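Side-chain contacts in cyanophycinase-like exopeptidase (actinobacterium SCGC AAA027-L06, PDB 6NQC), which probably acts as a serine peptidase of family S51, cleaving cyanophycin-like or other peptides from a chain end: residues I73-W76 with K77-R81; L136-G139 with I140-N143; V186-F190 with N191-K195; L38-F41 with E42-L45. All coordinates share one frame; numbering follows the deposited sequence.

Interaction 1 of 4, residues I73-W76 with K77-R81. With SO4 (sulfate ion), chain B.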
loop_
_atom_site.group_PDB
_atom_site.type_symbol
_atom_site.label_atom_id
_atom_site.label_comp_id
_atom_site.label_asym_id
_atom_site.label_seq_id
_atom_site.Cartn_x
_atom_site.Cartn_y
_atom_site.Cartn_z
ATOM N N ILE A 73 4.072 -11.260 -14.193
ATOM C CA ILE A 73 3.338 -11.666 -13.012
ATOM C C ILE A 73 4.080 -12.764 -12.271
ATOM O O ILE A 73 4.226 -12.702 -11.046
ATOM C CB ILE A 73 1.916 -12.098 -13.417
ATOM C CG1 ILE A 73 1.132 -10.906 -13.994
ATOM C CG2 ILE A 73 1.220 -12.715 -12.237
ATOM C CD1 ILE A 73 0.562 -9.991 -12.930
ATOM N N GLU A 74 4.591 -13.768 -12.986
ATOM C CA GLU A 74 5.382 -14.797 -12.315
ATOM C C GLU A 74 6.638 -14.218 -11.669
ATOM O O GLU A 74 7.108 -14.734 -10.647
ATOM C CB GLU A 74 5.770 -15.914 -13.296
ATOM C CG GLU A 74 6.471 -17.103 -12.647
ATOM C CD GLU A 74 5.613 -17.844 -11.636
ATOM O OE1 GLU A 74 4.362 -17.855 -11.796
ATOM O OE2 GLU A 74 6.206 -18.419 -10.686
ATOM N N PHE A 75 7.232 -13.194 -12.264
ATOM C CA PHE A 75 8.379 -12.546 -11.646
ATOM C C PHE A 75 7.969 -11.889 -10.330
ATOM O O PHE A 75 8.709 -11.979 -9.344
ATOM C CB PHE A 75 8.999 -11.520 -12.605
ATOM C CG PHE A 75 10.272 -10.873 -12.080
ATOM C CD1 PHE A 75 11.481 -11.548 -12.144
ATOM C CD2 PHE A 75 10.256 -9.591 -11.538
ATOM C CE1 PHE A 75 12.670 -10.960 -11.664
ATOM C CE2 PHE A 75 11.420 -9.011 -11.058
ATOM C CZ PHE A 75 12.644 -9.707 -11.134
ATOM N N TRP A 76 6.797 -11.231 -10.300
ATOM C CA TRP A 76 6.293 -10.679 -9.049
ATOM C C TRP A 76 6.107 -11.785 -8.001
ATOM O O TRP A 76 6.483 -11.609 -6.835
ATOM C CB TRP A 76 4.982 -9.909 -9.242
ATOM C CG TRP A 76 5.175 -8.486 -9.669
ATOM C CD1 TRP A 76 4.810 -7.937 -10.873
ATOM C CD2 TRP A 76 5.824 -7.431 -8.929
ATOM N NE1 TRP A 76 5.180 -6.615 -10.920
ATOM C CE2 TRP A 76 5.799 -6.269 -9.752
ATOM C CE3 TRP A 76 6.420 -7.357 -7.678
ATOM C CZ2 TRP A 76 6.333 -5.047 -9.342
ATOM C CZ3 TRP A 76 6.966 -6.138 -7.271
ATOM C CH2 TRP A 76 6.923 -5.007 -8.099
ATOM N N LYS A 77 5.471 -12.891 -8.416
ATOM C CA LYS A 77 5.298 -14.033 -7.518
ATOM C C LYS A 77 6.629 -14.494 -6.911
ATOM O O LYS A 77 6.757 -14.675 -5.680
ATOM C CB LYS A 77 4.625 -15.178 -8.279
ATOM C CG LYS A 77 4.097 -16.304 -7.434
ATOM C CD LYS A 77 3.641 -17.470 -8.312
ATOM C CE LYS A 77 3.270 -18.662 -7.477
ATOM N NZ LYS A 77 2.269 -19.554 -8.162
ATOM N N GLN A 78 7.647 -14.650 -7.759
ATOM C CA GLN A 78 8.904 -15.217 -7.292
ATOM C C GLN A 78 9.686 -14.212 -6.461
ATOM O O GLN A 78 10.308 -14.577 -5.456
ATOM C CB GLN A 78 9.732 -15.697 -8.485
ATOM C CG GLN A 78 9.691 -17.206 -8.695
ATOM C CD GLN A 78 10.263 -18.004 -7.504
ATOM O OE1 GLN A 78 11.447 -17.875 -7.131
ATOM N NE2 GLN A 78 9.421 -18.827 -6.906
ATOM N N LEU A 79 9.646 -12.933 -6.842
ATOM C CA LEU A 79 10.191 -11.874 -5.988
ATOM C C LEU A 79 9.580 -11.914 -4.588
ATOM O O LEU A 79 10.297 -11.920 -3.569
ATOM C CB LEU A 79 9.930 -10.524 -6.648
ATOM C CG LEU A 79 10.752 -9.328 -6.175
ATOM C CD1 LEU A 79 12.218 -9.595 -6.383
ATOM C CD2 LEU A 79 10.312 -8.076 -6.930
ATOM N N GLY A 80 8.249 -11.941 -4.514
ATOM C CA GLY A 80 7.591 -11.984 -3.217
ATOM C C GLY A 80 7.843 -13.275 -2.459
ATOM O O GLY A 80 8.001 -13.264 -1.236
ATOM N N ARG A 81 7.858 -14.399 -3.158
ATOM C CA ARG A 81 8.131 -15.660 -2.492
ATOM C C ARG A 81 9.522 -15.658 -1.873
ATOM O O ARG A 81 9.704 -16.108 -0.737
ATOM C CB ARG A 81 7.977 -16.812 -3.484
ATOM C CG ARG A 81 8.043 -18.195 -2.842
ATOM C CD ARG A 81 7.644 -19.263 -3.859
ATOM N NE ARG A 81 6.200 -19.509 -3.903
ATOM C CZ ARG A 81 5.608 -20.309 -4.787
ATOM N NH1 ARG A 81 6.344 -20.942 -5.715
ATOM N NH2 ARG A 81 4.292 -20.491 -4.742
HETATM S S SO4 B . 1.046 -19.700 -3.267
HETATM O O1 SO4 B . 0.448 -19.964 -4.594
HETATM O O2 SO4 B . 2.169 -20.610 -3.023
HETATM O O3 SO4 B . 0.039 -19.908 -2.203
HETATM O O4 SO4 B . 1.583 -18.342 -3.259
#
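The CD2 methyl of Leu79 reaches the rings of both Trp76 and Phe75. It meets each obliquely, lying 3.9 Å from Trp76 CZ3 and 4.4 Å from Phe75 CE2. Farther along, the Arg81 guanidinium receives a sulfate ion at its edge, in the plane of the group. The leucine contacts are i to i+3 (Trp76) and i to i+4 (Phe75) on helix 70-87, the helical arm of a beta-alpha-beta unit with strands 57-61 and 90-93. Leu79 lies alongside the indole, both pointing the same way. The Leu79 CG is anti to its own nitrogen (chi1 -162°), which swings the isobutyl group back toward the preceding turn. Under the side chains the backbone keeps regular helical bonds, among them Leu79 N to Phe75 O at 2.8 Å. On another flank the bent chain of Glu74 meets the extended Lys77 at a slant, with the carboxylate beside aliphatic carbon: Glu74 OE1 is 3.6 Å from Lys77 CD. The charged ends stay apart, Glu74 OE1 and Lys77 NZ being separated by 4.5 Å, beyond a salt bridge. Trp76 also packs on Glu33, Ala65 and Glu68, while Ile73 and Lys77 rest on Phe93 of the adjoining strand. The sulfate, probably from the crystallisation liquor, is bound as well by Phe93 N. It accepts a bent hydrogen bond from Arg81 NH2 to its O2, 2.7 Å long with an angle of 131° at the hydrogen.

Interaction 2 of 4, residues L136-G139 with I140-N143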
loop_
_atom_site.group_PDB
_atom_site.type_symbol
_atom_site.label_atom_id
_atom_site.label_comp_id
_atom_site.label_asym_id
_atom_site.label_seq_id
_atom_site.Cartn_x
_atom_site.Cartn_y
_atom_site.Cartn_z
ATOM N N LEU A 136 -13.520 -9.196 -2.412
ATOM C CA LEU A 136 -12.124 -9.346 -1.978
ATOM C C LEU A 136 -11.659 -8.120 -1.197
ATOM O O LEU A 136 -11.017 -8.239 -0.141
ATOM C CB LEU A 136 -11.228 -9.581 -3.197
ATOM C CG LEU A 136 -9.764 -9.828 -2.826
ATOM C CD1 LEU A 136 -9.608 -11.257 -2.364
ATOM C CD2 LEU A 136 -8.855 -9.527 -3.978
ATOM N N TRP A 137 -11.972 -6.934 -1.694
ATOM C CA TRP A 137 -11.596 -5.725 -0.965
ATOM C C TRP A 137 -12.281 -5.685 0.407
ATOM O O TRP A 137 -11.667 -5.323 1.404
ATOM C CB TRP A 137 -11.946 -4.457 -1.779
ATOM C CG TRP A 137 -11.881 -3.323 -0.849
ATOM C CD1 TRP A 137 -12.922 -2.624 -0.317
ATOM C CD2 TRP A 137 -10.694 -2.812 -0.238
ATOM N NE1 TRP A 137 -12.453 -1.717 0.604
ATOM C CE2 TRP A 137 -11.090 -1.795 0.658
ATOM C CE3 TRP A 137 -9.343 -3.131 -0.339
ATOM C CZ2 TRP A 137 -10.180 -1.095 1.440
ATOM C CZ3 TRP A 137 -8.443 -2.425 0.427
ATOM C CH2 TRP A 137 -8.863 -1.418 1.299
ATOM N N GLN A 138 -13.566 -6.051 0.476
ATOM C CA GLN A 138 -14.246 -6.042 1.765
ATOM C C GLN A 138 -13.553 -7.004 2.738
ATOM O O GLN A 138 -13.373 -6.681 3.918
ATOM C CB GLN A 138 -15.724 -6.374 1.573
ATOM C CG GLN A 138 -16.599 -6.066 2.776
ATOM C CD GLN A 138 -16.440 -4.642 3.264
ATOM O OE1 GLN A 138 -16.130 -3.736 2.483
ATOM N NE2 GLN A 138 -16.612 -4.439 4.566
ATOM N N GLY A 139 -13.140 -8.182 2.260
ATOM C CA GLY A 139 -12.326 -9.075 3.084
ATOM C C GLY A 139 -11.025 -8.458 3.571
ATOM O O GLY A 139 -10.668 -8.569 4.753
ATOM N N ILE A 140 -10.285 -7.825 2.670
ATOM C CA ILE A 140 -9.038 -7.165 3.053
ATOM C C ILE A 140 -9.298 -6.090 4.101
ATOM O O ILE A 140 -8.560 -5.963 5.090
ATOM C CB ILE A 140 -8.349 -6.578 1.804
ATOM C CG1 ILE A 140 -7.999 -7.695 0.832
ATOM C CG2 ILE A 140 -7.109 -5.749 2.207
ATOM C CD1 ILE A 140 -7.665 -7.230 -0.553
ATOM N N TYR A 141 -10.371 -5.317 3.912
ATOM C CA TYR A 141 -10.725 -4.266 4.839
ATOM C C TYR A 141 -11.058 -4.836 6.208
ATOM O O TYR A 141 -10.542 -4.373 7.234
ATOM C CB TYR A 141 -11.920 -3.478 4.280
ATOM C CG TYR A 141 -12.416 -2.393 5.194
ATOM C CD1 TYR A 141 -11.710 -1.217 5.342
ATOM C CD2 TYR A 141 -13.569 -2.554 5.942
ATOM C CE1 TYR A 141 -12.137 -0.217 6.179
ATOM C CE2 TYR A 141 -13.995 -1.561 6.798
ATOM C CZ TYR A 141 -13.279 -0.379 6.903
ATOM O OH TYR A 141 -13.699 0.638 7.746
ATOM N N GLU A 142 -11.893 -5.873 6.238
ATOM C CA GLU A 142 -12.220 -6.532 7.491
ATOM C C GLU A 142 -10.979 -7.094 8.167
ATOM O O GLU A 142 -10.833 -6.987 9.399
ATOM C CB GLU A 142 -13.235 -7.643 7.243
ATOM C CG GLU A 142 -14.684 -7.164 6.996
ATOM C CD GLU A 142 -15.543 -8.291 6.450
ATOM O OE1 GLU A 142 -15.124 -9.476 6.527
ATOM O OE2 GLU A 142 -16.624 -7.988 5.926
ATOM N N ASN A 143 -10.078 -7.701 7.390
ATOM C CA ASN A 143 -8.840 -8.217 7.973
ATOM C C ASN A 143 -8.029 -7.102 8.623
ATOM O O ASN A 143 -7.570 -7.217 9.774
ATOM C CB ASN A 143 -8.025 -8.943 6.897
ATOM C CG ASN A 143 -6.806 -9.662 7.476
ATOM O OD1 ASN A 143 -6.933 -10.622 8.210
ATOM N ND2 ASN A 143 -5.624 -9.196 7.127
#
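Trp137 and Ile140 mark the tight side of this stretch of helix 135-145, with Leu136 beside them. Ile140 CG2 touches Trp137 CZ3 at 4.0 Å, the two side chains running nearly at right angles. The other branch of Ile140 reaches back, its CD1 4.0 Å from Leu136 CG. With Ile140 CG1 anti to the carbonyl carbon (chi1 -62°), the ethyl arm lies beside the backbone nitrogen and over the Leu136 carbonyl, while CG2 is left to face the indole. One face of that indole is partly covered by Tyr141 CB, which sits 3.8 Å above the ring plane, offset toward its rim. Tyr141's phenol then leads off toward the looser side, where Gln138 is exposed and Tyr141 and Glu142 partly so. There the groups are polar and meet without hydrogen bonds to each other: Gln138 NE2 is 3.8 Å from Tyr141 CD2, the amide and ring running side by side with planes 45° apart. Gln138 CG passes 3.7 Å from Glu142 OE2, and the two chains lie nearly perpendicular. Ordinary i to i+4 backbone bonds join the turns throughout. Asn143 has its amide tied elsewhere, to Ala114 O and Lys54 NZ. Inward, Ile140 presses on Ile117 and Phe119 of strand 116-119, and Trp137 on Phe119; Trp137 also stacks with Phe178, and Leu136 packs against Phe107 and Val108 of helix 105-110.

Interaction 3 of 4, residues V186-F190 with N191-K195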
loop_
_atom_site.group_PDB
_atom_site.type_symbol
_atom_site.label_atom_id
_atom_site.label_comp_id
_atom_site.label_asym_id
_atom_site.label_seq_id
_atom_site.Cartn_x
_atom_site.Cartn_y
_atom_site.Cartn_z
ATOM N N VAL A 186 -0.638 10.096 -1.154
ATOM C CA VAL A 186 0.779 9.804 -1.291
ATOM C C VAL A 186 1.213 9.949 -2.747
ATOM O O VAL A 186 0.601 9.368 -3.655
ATOM C CB VAL A 186 1.102 8.363 -0.824
ATOM C CG1 VAL A 186 2.520 7.939 -1.263
ATOM C CG2 VAL A 186 0.870 8.241 0.659
ATOM N N ILE A 187 2.336 10.630 -2.951
ATOM C CA ILE A 187 3.085 10.583 -4.192
ATOM C C ILE A 187 4.305 9.680 -3.950
ATOM O O ILE A 187 5.174 10.055 -3.149
ATOM C CB ILE A 187 3.510 11.980 -4.652
ATOM C CG1 ILE A 187 2.254 12.818 -4.862
ATOM C CG2 ILE A 187 4.282 11.864 -5.937
ATOM C CD1 ILE A 187 2.501 14.302 -5.036
ATOM N N PRO A 188 4.374 8.515 -4.578
ATOM C CA PRO A 188 5.510 7.606 -4.360
ATOM C C PRO A 188 6.679 7.989 -5.253
ATOM O O PRO A 188 6.602 8.934 -5.990
ATOM C CB PRO A 188 4.946 6.247 -4.756
ATOM C CG PRO A 188 3.869 6.559 -5.800
ATOM C CD PRO A 188 3.321 7.926 -5.433
ATOM N N HIS A 189 7.769 7.199 -5.173
ATOM C CA HIS A 189 8.931 7.411 -6.041
ATOM C C HIS A 189 9.273 8.901 -6.060
ATOM O O HIS A 189 9.565 9.457 -7.138
ATOM C CB HIS A 189 8.665 6.968 -7.487
ATOM C CG HIS A 189 8.417 5.498 -7.651
ATOM N ND1 HIS A 189 9.428 4.572 -7.750
ATOM C CD2 HIS A 189 7.270 4.809 -7.807
ATOM C CE1 HIS A 189 8.908 3.367 -7.905
ATOM N NE2 HIS A 189 7.593 3.486 -7.929
ATOM N N PHE A 190 9.155 9.583 -4.916
ATOM C CA PHE A 190 9.065 11.038 -4.970
ATOM C C PHE A 190 10.320 11.687 -5.553
ATOM O O PHE A 190 10.236 12.721 -6.230
ATOM C CB PHE A 190 8.844 11.613 -3.596
ATOM C CG PHE A 190 8.491 13.077 -3.601
ATOM C CD1 PHE A 190 7.258 13.509 -4.042
ATOM C CD2 PHE A 190 9.383 14.007 -3.145
ATOM C CE1 PHE A 190 6.941 14.833 -4.027
ATOM C CE2 PHE A 190 9.040 15.364 -3.119
ATOM C CZ PHE A 190 7.843 15.752 -3.569
ATOM N N ASN A 191 11.465 11.094 -5.310
ATOM C CA ASN A 191 12.731 11.643 -5.750
ATOM C C ASN A 191 12.960 11.442 -7.236
ATOM O O ASN A 191 13.865 12.070 -7.785
ATOM C CB ASN A 191 13.884 11.033 -4.925
ATOM C CG ASN A 191 13.929 9.518 -4.990
ATOM O OD1 ASN A 191 12.943 8.834 -4.675
ATOM N ND2 ASN A 191 15.098 8.972 -5.376
ATOM N N LYS A 192 12.143 10.633 -7.902
ATOM C CA LYS A 192 12.296 10.378 -9.334
ATOM C C LYS A 192 11.064 10.652 -10.188
ATOM O O LYS A 192 11.242 10.934 -11.372
ATOM C CB LYS A 192 12.738 8.914 -9.550
ATOM C CG LYS A 192 13.971 8.533 -8.702
ATOM C CD LYS A 192 14.860 7.530 -9.418
ATOM C CE LYS A 192 16.325 7.694 -9.039
ATOM N NZ LYS A 192 17.156 8.030 -10.241
ATOM N N PHE A 193 9.837 10.617 -9.624
ATOM C CA PHE A 193 8.611 10.684 -10.418
ATOM C C PHE A 193 8.580 11.884 -11.359
ATOM O O PHE A 193 8.114 11.779 -12.503
ATOM C CB PHE A 193 7.416 10.762 -9.455
ATOM C CG PHE A 193 6.125 10.115 -9.953
ATOM C CD1 PHE A 193 5.706 10.264 -11.252
ATOM C CD2 PHE A 193 5.311 9.406 -9.067
ATOM C CE1 PHE A 193 4.537 9.698 -11.686
ATOM C CE2 PHE A 193 4.094 8.842 -9.500
ATOM C CZ PHE A 193 3.714 8.994 -10.801
ATOM N N PHE A 194 9.041 13.025 -10.902
ATOM C CA PHE A 194 8.906 14.253 -11.685
ATOM C C PHE A 194 9.945 14.361 -12.789
ATOM O O PHE A 194 9.859 15.279 -13.614
ATOM C CB PHE A 194 8.950 15.450 -10.732
ATOM C CG PHE A 194 7.778 15.461 -9.783
ATOM C CD1 PHE A 194 6.551 15.945 -10.181
ATOM C CD2 PHE A 194 7.889 14.899 -8.512
ATOM C CE1 PHE A 194 5.460 15.917 -9.325
ATOM C CE2 PHE A 194 6.801 14.863 -7.661
ATOM C CZ PHE A 194 5.590 15.366 -8.067
ATOM N N LYS A 195 10.889 13.427 -12.857
ATOM C CA LYS A 195 11.754 13.332 -14.022
ATOM C C LYS A 195 11.077 12.591 -15.155
ATOM O O LYS A 195 11.580 12.638 -16.269
ATOM C CB LYS A 195 13.064 12.638 -13.654
ATOM C CG LYS A 195 13.744 13.221 -12.413
ATOM C CD LYS A 195 15.109 12.572 -12.104
ATOM C CE LYS A 195 16.150 13.629 -11.682
ATOM N NZ LYS A 195 17.398 13.619 -12.532
HETATM O O HOH W 1 11.122 13.531 -8.820
#
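Phe190 and Phe194 form an offset edge-to-face pair in the turn that follows strand 184-187, next to a putative Ser-His-Glu triad containing His189. The edge of Phe194 is directed at the face of Phe190, with ring centroids 5.6 Å apart and planes at 81°; Phe194 CE2 comes 3.6 Å from Phe190 CE1. Beside this pair, the Phe193 ring meets Ile187 CG2 at 4.1 Å from its CD2, and its edge approaches the Pro188 carbonyl oxygen. Cutting Phe190 back to an alanine would probably leave the Phe194 edge without its aromatic face and let that ring shift more easily. The backbone behind the rings is drawn tight by His189 O, which accepts from both Phe193 N (2.8 Å) and Lys192 N. A water spans the next step: it donates to Phe190 O at 2.9 Å and accepts from Phe194 N at 3.0 Å. Farther out, Phe193 and Phe194 rest on Leu205 of helix 199-205, and Phe190 on Leu243 of strand 240-244. The His189 imidazole bonds through ND1 to Glu219 OE2 and weakly through NE2 to Ser154 OG, consistent with a charge relay. Asn191 steadies the same glutamate from its backbone, OD1 accepting a hydrogen bond from Glu219 N.

Interaction 4 of 4, residues L38-F41 with E42-L45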
loop_
_atom_site.group_PDB
_atom_site.type_symbol
_atom_site.label_atom_id
_atom_site.label_comp_id
_atom_site.label_asym_id
_atom_site.label_seq_id
_atom_site.Cartn_x
_atom_site.Cartn_y
_atom_site.Cartn_z
ATOM N N LEU A 38 14.030 -3.303 2.551
ATOM C CA LEU A 38 12.791 -3.154 3.308
ATOM C C LEU A 38 12.350 -4.466 3.941
ATOM O O LEU A 38 11.206 -4.605 4.385
ATOM C CB LEU A 38 11.684 -2.592 2.414
ATOM C CG LEU A 38 11.869 -1.135 2.002
ATOM C CD1 LEU A 38 10.668 -0.685 1.173
ATOM C CD2 LEU A 38 12.047 -0.262 3.217
ATOM N N ALA A 39 13.265 -5.426 4.034
ATOM C CA ALA A 39 12.948 -6.726 4.601
ATOM C C ALA A 39 12.580 -6.625 6.067
ATOM O O ALA A 39 11.622 -7.272 6.501
ATOM C CB ALA A 39 14.127 -7.689 4.392
ATOM N N GLU A 40 13.318 -5.841 6.864
ATOM C CA GLU A 40 12.957 -5.758 8.265
ATOM C C GLU A 40 11.666 -4.968 8.457
ATOM O O GLU A 40 10.889 -5.271 9.376
ATOM C CB GLU A 40 14.074 -5.135 9.095
ATOM C CG GLU A 40 13.746 -5.090 10.621
ATOM C CD GLU A 40 13.113 -6.395 11.172
ATOM O OE1 GLU A 40 11.961 -6.338 11.694
ATOM O OE2 GLU A 40 13.769 -7.460 11.091
ATOM N N PHE A 41 11.410 -3.974 7.615
ATOM C CA PHE A 41 10.108 -3.307 7.661
ATOM C C PHE A 41 8.974 -4.293 7.404
ATOM O O PHE A 41 7.980 -4.323 8.162
ATOM C CB PHE A 41 10.056 -2.172 6.642
ATOM C CG PHE A 41 8.706 -1.517 6.553
ATOM C CD1 PHE A 41 8.153 -0.897 7.672
ATOM C CD2 PHE A 41 7.993 -1.539 5.378
ATOM C CE1 PHE A 41 6.896 -0.315 7.602
ATOM C CE2 PHE A 41 6.763 -0.941 5.282
ATOM C CZ PHE A 41 6.206 -0.338 6.405
ATOM N N GLU A 42 9.082 -5.091 6.321
ATOM C CA GLU A 42 7.997 -6.010 5.978
ATOM C C GLU A 42 7.824 -7.062 7.087
ATOM O O GLU A 42 6.690 -7.418 7.457
ATOM C CB GLU A 42 8.251 -6.673 4.617
ATOM C CG GLU A 42 8.020 -5.669 3.438
ATOM C CD GLU A 42 8.498 -6.107 2.067
ATOM O OE1 GLU A 42 8.825 -7.312 1.865
ATOM O OE2 GLU A 42 8.505 -5.235 1.170
ATOM N N LYS A 43 8.941 -7.559 7.638
ATOM C CA LYS A 43 8.863 -8.496 8.762
ATOM C C LYS A 43 8.115 -7.899 9.941
ATOM O O LYS A 43 7.283 -8.576 10.565
ATOM C CB LYS A 43 10.251 -8.936 9.196
ATOM C CG LYS A 43 10.206 -10.093 10.179
ATOM C CD LYS A 43 11.615 -10.564 10.597
ATOM C CE LYS A 43 11.536 -11.274 11.965
ATOM N NZ LYS A 43 12.541 -12.355 12.134
ATOM N N SER A 44 8.439 -6.655 10.313
ATOM C CA SER A 44 7.758 -6.021 11.439
ATOM C C SER A 44 6.248 -5.935 11.217
ATOM O O SER A 44 5.469 -6.038 12.170
ATOM C CB SER A 44 8.343 -4.621 11.684
ATOM O OG SER A 44 8.027 -3.693 10.637
ATOM N N LEU A 45 5.814 -5.692 9.972
ATOM C CA LEU A 45 4.389 -5.663 9.671
ATOM C C LEU A 45 3.762 -7.035 9.870
ATOM O O LEU A 45 2.609 -7.140 10.322
ATOM C CB LEU A 45 4.166 -5.211 8.228
ATOM C CG LEU A 45 4.497 -3.766 7.876
ATOM C CD1 LEU A 45 4.325 -3.505 6.359
ATOM C CD2 LEU A 45 3.598 -2.842 8.670
#
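This is an i to i+4 CH-pi contact between Phe41 and Leu45 in the opening turns of helix 39-51, a helix laid over strands 26-29 and 221-225 of the large mixed sheet. Leu45 CD1 sits over one face of the Phe41 ring, 4.1 Å from its centroid and 30° off the normal. The same methyl is 3.7 Å from Phe41 CZ, at the far end of the ring, so it covers the outer part of that face. Phe41 CG lies opposite its backbone nitrogen (chi1 175°), sending the ring along the helix flank where it can be met by Leu45 one turn later. Phe41 also packs on Val29, Ala222 and Val224, and Leu45 shares Val224. Replacing Phe41 with alanine would probably leave Leu45 CD1 without its ring face and open a gap against those strands. Elsewhere on these turns, Glu40 and Lys43 keep only loose company, Glu40 OE2 standing 3.8 Å from Lys43 CD and 5.2 Å from Lys43 NZ. Leu38 holds the N-cap position, its carbonyl accepting from Glu42 N. The carboxylate of buried Glu42 is satisfied beyond the helix turn, OE1 by Gln83 NE2 and OE2 by Tyr34 N. Phe41 O is gripped twice, by Leu45 N at 3.1 Å and by the Ser44 hydroxyl. With chi1 at 69°, Ser44 OG folds back between nitrogen and carbonyl carbon; it also accepts from Arg226 NH1, and its own proton goes to Phe41 O at 2.6 Å.

From the N terminus the order is interaction 4, interaction 1, interaction 2, interaction 3, all in series; each is local to one helix or turn, and none encloses or crosses another. Interaction 4 lies on helix 39-51 and interaction 1 on helix 70-87. These helices touch through Ala39 and Glu42 on Gln83 and Leu87, although the two contacts themselves stay about 7 Å apart at their nearest atoms. Interaction 2 lies within helix 135-145, whose Trp137 and Ile140 also pack on strand 116-119 of the large sheet. Interaction 3 closes only a tight turn, between strand 184-187 of the smaller four-stranded sheet and helix 199-205; its centre is about 28 Å from that of interaction 2.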